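Local atomic coordinates of PpBBE-like 1 D396N (PDB entry 6EO5), a protein that oxidises cellobiose as a flavin-dependent, berberine bridge enzyme-like oxidase of the VAO family, with FAD as its cofactor. Residues Thr144-Trp156 with Ile197-Phe211. Numbering follows the deposited sequence.
With FAD (flavin-adenine dinucleotide), chain C.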
loop_
_atom_site.group_PDB
_atom_site.type_symbol
_atom_site.label_atom_id
_atom_site.label_comp_id
_atom_site.label_asym_id
_atom_site.label_seq_id
_atom_site.Cartn_x
_atom_site.Cartn_y
_atom_site.Cartn_z
ATOM N N THR A 144 -10.906 -0.967 2.329
ATOM C CA THR A 144 -11.313 -0.332 1.080
ATOM C C THR A 144 -10.164 -0.132 0.098
ATOM O O THR A 144 -10.402 0.393 -0.999
ATOM C CB THR A 144 -12.003 1.016 1.351
ATOM O OG1 THR A 144 -11.052 1.979 1.807
ATOM C CG2 THR A 144 -13.081 0.862 2.403
ATOM N N VAL A 145 -8.942 -0.559 0.445
ATOM C CA VAL A 145 -7.794 -0.393 -0.442
ATOM C C VAL A 145 -7.907 -1.344 -1.622
ATOM O O VAL A 145 -8.327 -2.502 -1.474
ATOM C CB VAL A 145 -6.480 -0.622 0.327
ATOM C CG1 VAL A 145 -5.316 -0.912 -0.626
ATOM C CG2 VAL A 145 -6.163 0.581 1.181
ATOM N N GLY A 146 -7.534 -0.864 -2.807
ATOM C CA GLY A 146 -7.542 -1.718 -3.976
ATOM C C GLY A 146 -6.335 -2.641 -3.986
ATOM O O GLY A 146 -5.236 -2.266 -3.580
ATOM N N ILE A 147 -6.556 -3.874 -4.452
ATOM C CA ILE A 147 -5.463 -4.839 -4.507
ATOM C C ILE A 147 -4.394 -4.386 -5.489
ATOM O O ILE A 147 -3.216 -4.721 -5.332
ATOM C CB ILE A 147 -6.001 -6.234 -4.874
ATOM C CG1 ILE A 147 -4.878 -7.274 -4.850
ATOM C CG2 ILE A 147 -6.651 -6.191 -6.229
ATOM C CD1 ILE A 147 -4.222 -7.425 -3.499
ATOM N N ALA A 148 -4.782 -3.602 -6.496
ATOM C CA ALA A 148 -3.923 -3.280 -7.630
ATOM C C ALA A 148 -2.758 -2.378 -7.241
ATOM O O ALA A 148 -1.599 -2.800 -7.312
ATOM C CB ALA A 148 -4.752 -2.623 -8.735
ATOM N N GLY A 149 -3.048 -1.130 -6.855
ATOM C CA GLY A 149 -1.989 -0.258 -6.377
ATOM C C GLY A 149 -1.216 -0.881 -5.234
ATOM O O GLY A 149 0.016 -0.937 -5.256
ATOM N N HIS A 150 -1.942 -1.387 -4.234
ATOM C CA HIS A 150 -1.347 -2.086 -3.102
ATOM C C HIS A 150 -0.294 -3.096 -3.551
ATOM O O HIS A 150 0.875 -3.010 -3.157
ATOM C CB HIS A 150 -2.461 -2.775 -2.315
ATOM C CG HIS A 150 -2.047 -3.284 -0.968
ATOM N ND1 HIS A 150 -1.610 -2.454 0.043
ATOM C CD2 HIS A 150 -2.039 -4.540 -0.456
ATOM C CE1 HIS A 150 -1.338 -3.178 1.114
ATOM N NE2 HIS A 150 -1.593 -4.448 0.839
ATOM N N ALA A 151 -0.693 -4.044 -4.414
ATOM C CA ALA A 151 0.199 -5.133 -4.822
ATOM C C ALA A 151 1.332 -4.643 -5.721
ATOM O O ALA A 151 2.465 -5.139 -5.631
ATOM C CB ALA A 151 -0.596 -6.232 -5.536
ATOM N N LEU A 152 1.043 -3.683 -6.604
ATOM C CA LEU A 152 2.063 -3.197 -7.524
ATOM C C LEU A 152 3.128 -2.352 -6.823
ATOM O O LEU A 152 4.185 -2.097 -7.414
ATOM C CB LEU A 152 1.406 -2.406 -8.661
ATOM C CG LEU A 152 0.504 -3.211 -9.614
ATOM C CD1 LEU A 152 -0.245 -2.290 -10.551
ATOM C CD2 LEU A 152 1.273 -4.276 -10.399
ATOM N N GLY A 153 2.891 -1.931 -5.579
ATOM C CA GLY A 153 3.871 -1.128 -4.872
ATOM C C GLY A 153 4.534 -1.818 -3.696
ATOM O O GLY A 153 5.401 -1.237 -3.036
ATOM N N GLY A 154 4.134 -3.057 -3.416
ATOM C CA GLY A 154 4.648 -3.789 -2.271
ATOM C C GLY A 154 3.538 -4.427 -1.456
ATOM O O GLY A 154 3.093 -5.540 -1.753
ATOM N N GLY A 155 3.053 -3.722 -0.440
ATOM C CA GLY A 155 1.983 -4.245 0.381
ATOM C C GLY A 155 2.460 -4.970 1.621
ATOM O O GLY A 155 2.876 -6.130 1.558
ATOM N N TRP A 156 2.399 -4.287 2.758
ATOM C CA TRP A 156 2.767 -4.842 4.051
ATOM C C TRP A 156 1.496 -5.022 4.860
ATOM O O TRP A 156 0.686 -4.094 4.956
ATOM C CB TRP A 156 3.738 -3.910 4.776
ATOM C CG TRP A 156 4.331 -4.444 6.058
ATOM C CD1 TRP A 156 5.611 -4.913 6.242
ATOM C CD2 TRP A 156 3.693 -4.521 7.340
ATOM N NE1 TRP A 156 5.794 -5.296 7.551
ATOM C CE2 TRP A 156 4.633 -5.065 8.245
ATOM C CE3 TRP A 156 2.421 -4.188 7.813
ATOM C CZ2 TRP A 156 4.333 -5.283 9.590
ATOM C CZ3 TRP A 156 2.125 -4.414 9.154
ATOM C CH2 TRP A 156 3.076 -4.948 10.023
ATOM N N ILE A 197 6.814 -4.917 -12.378
ATOM C CA ILE A 197 5.501 -4.718 -11.766
ATOM C C ILE A 197 5.498 -5.133 -10.297
ATOM O O ILE A 197 4.594 -4.737 -9.552
ATOM C CB ILE A 197 4.380 -5.445 -12.545
ATOM C CG1 ILE A 197 4.550 -6.964 -12.491
ATOM C CG2 ILE A 197 4.297 -4.977 -13.994
ATOM C CD1 ILE A 197 3.778 -7.633 -11.345
ATOM N N ARG A 198 6.488 -5.915 -9.858
ATOM C CA ARG A 198 6.648 -6.280 -8.451
ATOM C C ARG A 198 7.395 -5.175 -7.696
ATOM O O ARG A 198 8.535 -5.333 -7.252
ATOM C CB ARG A 198 7.374 -7.614 -8.337
ATOM C CG ARG A 198 6.503 -8.819 -8.623
ATOM C CD ARG A 198 7.149 -9.786 -9.611
ATOM N NE ARG A 198 7.990 -10.813 -8.995
ATOM C CZ ARG A 198 9.215 -11.126 -9.411
ATOM N NH1 ARG A 198 9.752 -10.500 -10.449
ATOM N NH2 ARG A 198 9.900 -12.080 -8.799
ATOM N N GLY A 199 6.719 -4.034 -7.538
ATOM C CA GLY A 199 7.328 -2.910 -6.854
ATOM C C GLY A 199 7.226 -1.568 -7.567
ATOM O O GLY A 199 7.218 -0.515 -6.917
ATOM N N ALA A 200 7.154 -1.578 -8.904
ATOM C CA ALA A 200 7.032 -0.336 -9.658
ATOM C C ALA A 200 5.907 -0.397 -10.686
ATOM O O ALA A 200 5.944 0.336 -11.676
ATOM C CB ALA A 200 8.356 0.020 -10.343
ATOM N N GLY A 201 4.894 -1.234 -10.465
ATOM C CA GLY A 201 3.859 -1.431 -11.468
ATOM C C GLY A 201 2.783 -0.364 -11.559
ATOM O O GLY A 201 1.972 -0.409 -12.491
ATOM N N ALA A 202 2.736 0.594 -10.637
ATOM C CA ALA A 202 1.669 1.588 -10.689
ATOM C C ALA A 202 1.732 2.420 -11.975
ATOM O O ALA A 202 2.685 3.185 -12.180
ATOM C CB ALA A 202 1.732 2.505 -9.467
ATOM N N THR A 203 0.733 2.251 -12.852
ATOM C CA THR A 203 0.552 3.029 -14.079
ATOM C C THR A 203 1.663 2.847 -15.115
ATOM O O THR A 203 1.376 2.620 -16.293
ATOM C CB THR A 203 0.406 4.519 -13.743
ATOM O OG1 THR A 203 -0.903 4.765 -13.217
ATOM C CG2 THR A 203 0.629 5.397 -14.989
ATOM N N SER A 204 2.927 2.899 -14.682
ATOM C CA SER A 204 4.040 3.223 -15.575
ATOM C C SER A 204 4.187 2.272 -16.758
ATOM O O SER A 204 4.791 2.659 -17.766
ATOM C CB SER A 204 5.358 3.266 -14.793
ATOM O OG SER A 204 5.444 4.436 -13.994
ATOM N N TYR A 205 3.668 1.042 -16.666
ATOM C CA TYR A 205 3.882 0.031 -17.699
ATOM C C TYR A 205 2.597 -0.447 -18.353
ATOM O O TYR A 205 2.643 -1.382 -19.156
ATOM C CB TYR A 205 4.639 -1.173 -17.131
ATOM C CG TYR A 205 5.998 -0.802 -16.597
ATOM C CD1 TYR A 205 6.162 -0.407 -15.275
ATOM C CD2 TYR A 205 7.112 -0.815 -17.417
ATOM C CE1 TYR A 205 7.407 -0.052 -14.783
ATOM C CE2 TYR A 205 8.364 -0.459 -16.934
ATOM C CZ TYR A 205 8.507 -0.080 -15.618
ATOM O OH TYR A 205 9.751 0.265 -15.136
ATOM N N GLY A 206 1.462 0.167 -18.055
ATOM C CA GLY A 206 0.217 -0.270 -18.639
ATOM C C GLY A 206 -0.811 -0.543 -17.570
ATOM O O GLY A 206 -0.605 -0.264 -16.384
ATOM N N ILE A 207 -1.937 -1.108 -17.992
ATOM C CA ILE A 207 -3.100 -1.287 -17.136
ATOM C C ILE A 207 -3.218 -2.773 -16.828
ATOM O O ILE A 207 -3.631 -3.560 -17.684
ATOM C CB ILE A 207 -4.369 -0.744 -17.798
ATOM C CG1 ILE A 207 -4.177 0.744 -18.098
ATOM C CG2 ILE A 207 -5.582 -1.008 -16.914
ATOM C CD1 ILE A 207 -5.362 1.418 -18.678
ATOM N N VAL A 208 -2.844 -3.165 -15.606
ATOM C CA VAL A 208 -3.012 -4.547 -15.170
ATOM C C VAL A 208 -4.498 -4.860 -15.076
ATOM O O VAL A 208 -5.271 -4.106 -14.472
ATOM C CB VAL A 208 -2.305 -4.789 -13.827
ATOM C CG1 VAL A 208 -2.653 -6.183 -13.282
ATOM C CG2 VAL A 208 -0.801 -4.646 -13.984
ATOM N N THR A 209 -4.910 -5.966 -15.694
ATOM C CA THR A 209 -6.308 -6.379 -15.651
ATOM C C THR A 209 -6.569 -7.507 -14.666
ATOM O O THR A 209 -7.668 -7.574 -14.105
ATOM C CB THR A 209 -6.789 -6.810 -17.039
ATOM O OG1 THR A 209 -5.891 -7.797 -17.563
ATOM C CG2 THR A 209 -6.849 -5.609 -17.972
ATOM N N GLN A 210 -5.596 -8.387 -14.428
ATOM C CA GLN A 210 -5.780 -9.389 -13.393
ATOM C C GLN A 210 -4.438 -9.817 -12.811
ATOM O O GLN A 210 -3.384 -9.688 -13.443
ATOM C CB GLN A 210 -6.553 -10.605 -13.913
ATOM C CG GLN A 210 -5.795 -11.516 -14.851
ATOM C CD GLN A 210 -6.495 -12.854 -15.006
ATOM O OE1 GLN A 210 -7.722 -12.941 -14.890
ATOM N NE2 GLN A 210 -5.718 -13.909 -15.245
ATOM N N PHE A 211 -4.506 -10.320 -11.581
ATOM C CA PHE A 211 -3.381 -10.878 -10.853
ATOM C C PHE A 211 -3.577 -12.375 -10.638
ATOM O O PHE A 211 -4.705 -12.862 -10.516
ATOM C CB PHE A 211 -3.233 -10.228 -9.477
ATOM C CG PHE A 211 -2.798 -8.811 -9.508
ATOM C CD1 PHE A 211 -1.449 -8.495 -9.485
ATOM C CD2 PHE A 211 -3.728 -7.787 -9.516
ATOM C CE1 PHE A 211 -1.029 -7.189 -9.498
ATOM C CE2 PHE A 211 -3.317 -6.459 -9.529
ATOM C CZ PHE A 211 -1.963 -6.161 -9.519
HETATM P PA FAD C . -5.017 3.791 -6.442
HETATM O O1A FAD C . -5.013 5.271 -6.091
HETATM O O2A FAD C . -6.236 3.406 -7.241
HETATM O O5B FAD C . -3.670 3.296 -7.181
HETATM C C5B FAD C . -2.397 3.766 -6.793
HETATM C C4B FAD C . -1.440 3.781 -7.980
HETATM O O4B FAD C . -1.461 2.530 -8.641
HETATM C C3B FAD C . -1.829 4.823 -9.014
HETATM O O3B FAD C . -0.655 5.289 -9.642
HETATM C C2B FAD C . -2.630 4.023 -10.008
HETATM O O2B FAD C . -2.630 4.618 -11.282
HETATM C C1B FAD C . -1.918 2.677 -9.976
HETATM N N9A FAD C . -2.860 1.612 -10.389
HETATM C C8A FAD C . -4.102 1.361 -9.855
HETATM N N7A FAD C . -4.659 0.323 -10.516
HETATM C C5A FAD C . -3.796 -0.091 -11.468
HETATM C C6A FAD C . -3.872 -1.093 -12.417
HETATM N N6A FAD C . -4.959 -1.854 -12.485
HETATM N N1A FAD C . -2.818 -1.298 -13.281
HETATM C C2A FAD C . -1.705 -0.493 -13.202
HETATM N N3A FAD C . -1.631 0.511 -12.260
HETATM C C4A FAD C . -2.665 0.711 -11.406
HETATM N N1 FAD C . -0.201 0.265 2.463
HETATM C C2 FAD C . 0.330 -0.922 2.980
HETATM O O2 FAD C . 1.323 -1.489 2.478
HETATM N N3 FAD C . -0.278 -1.501 4.082
HETATM C C4 FAD C . -1.381 -0.915 4.666
HETATM O O4 FAD C . -1.906 -1.457 5.634
HETATM C C4X FAD C . -1.905 0.263 4.156
HETATM N N5 FAD C . -3.035 0.817 4.718
HETATM C C5X FAD C . -3.739 1.789 4.032
HETATM C C6 FAD C . -4.952 2.239 4.542
HETATM C C7 FAD C . -5.772 3.133 3.835
HETATM C C7M FAD C . -7.093 3.585 4.415
HETATM C C8 FAD C . -5.282 3.667 2.624
HETATM C C8M FAD C . -6.057 4.725 1.862
HETATM C C9 FAD C . -4.010 3.268 2.170
HETATM C C9A FAD C . -3.229 2.314 2.848
HETATM N N10 FAD C . -1.945 1.930 2.441
HETATM C C10 FAD C . -1.336 0.834 3.021
HETATM C "C1'" FAD C . -1.316 2.481 1.205
HETATM C "C2'" FAD C . -1.732 1.624 0.012
HETATM O "O2'" FAD C . -1.006 0.419 -0.076
HETATM C "C3'" FAD C . -1.512 2.422 -1.252
HETATM O "O3'" FAD C . -2.299 3.581 -1.124
HETATM C "C4'" FAD C . -1.904 1.593 -2.472
HETATM O "O4'" FAD C . -1.090 1.981 -3.562
HETATM C "C5'" FAD C . -3.389 1.760 -2.786
HETATM O "O5'" FAD C . -3.785 1.116 -3.979
HETATM P P FAD C . -5.201 1.530 -4.641
HETATM O O1P FAD C . -5.490 0.624 -5.815
HETATM O O2P FAD C . -6.338 1.573 -3.654
HETATM O O3P FAD C . -4.972 3.081 -5.000
HETATM O O HOH W 1 4.023 0.650 -7.995
#
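With CG anti to the carbonyl carbon (chi1 -66°) and CD1 carried on in an extended course (chi2 171°), Leu152 leans out of helix 147-153 against residues 197-211, while Phe211, whose CG takes the same position (chi1 -69°), brings its ring in from strand 207-211. The leucine meets this ring at the edge, CD2 lying 3.8 Å from Phe211 CE1, and the same methyl also packs on Ile197 CB and Val208 CG2. CD1 turns instead to the cofactor, 3.5 Å from C2A of the FAD adenine. Phe211 further receives Ala151 CB at CE1 and Ala148 CB at CE2, and Val208 CG1 lies over one of its faces. Two backbone donors grip Leu152 O: Gly201 N at 3.2 Å, tilted from the carbonyl plane, and Gly199 N, whose bond is weak. A water bonded weakly to that oxygen also accepts from Ala202 N. This is the FAD-binding module of the VAO/PCMH fold, in which the two segments hold different parts of one dinucleotide. Gly146 N, at the N-cap, and Gly149 N bind the pyrophosphate, His150 ND1 reaches FAD O2' at 2.9 Å, and Trp156 pairs through its backbone N and O with flavin O2 and N3. From the other segment, Val208 pairs with the adenine, its N 3.0 Å from FAD N1A and its O accepting N6A, as Thr203 N donates to N3A. An alanine in place of Leu152 would probably open a gap between Phe211, Ile197 and the adenine, leaving the Phe211 ring edge without the methyl that meets it. The side chain of Phe211 also touches Val173 of strand 170-176.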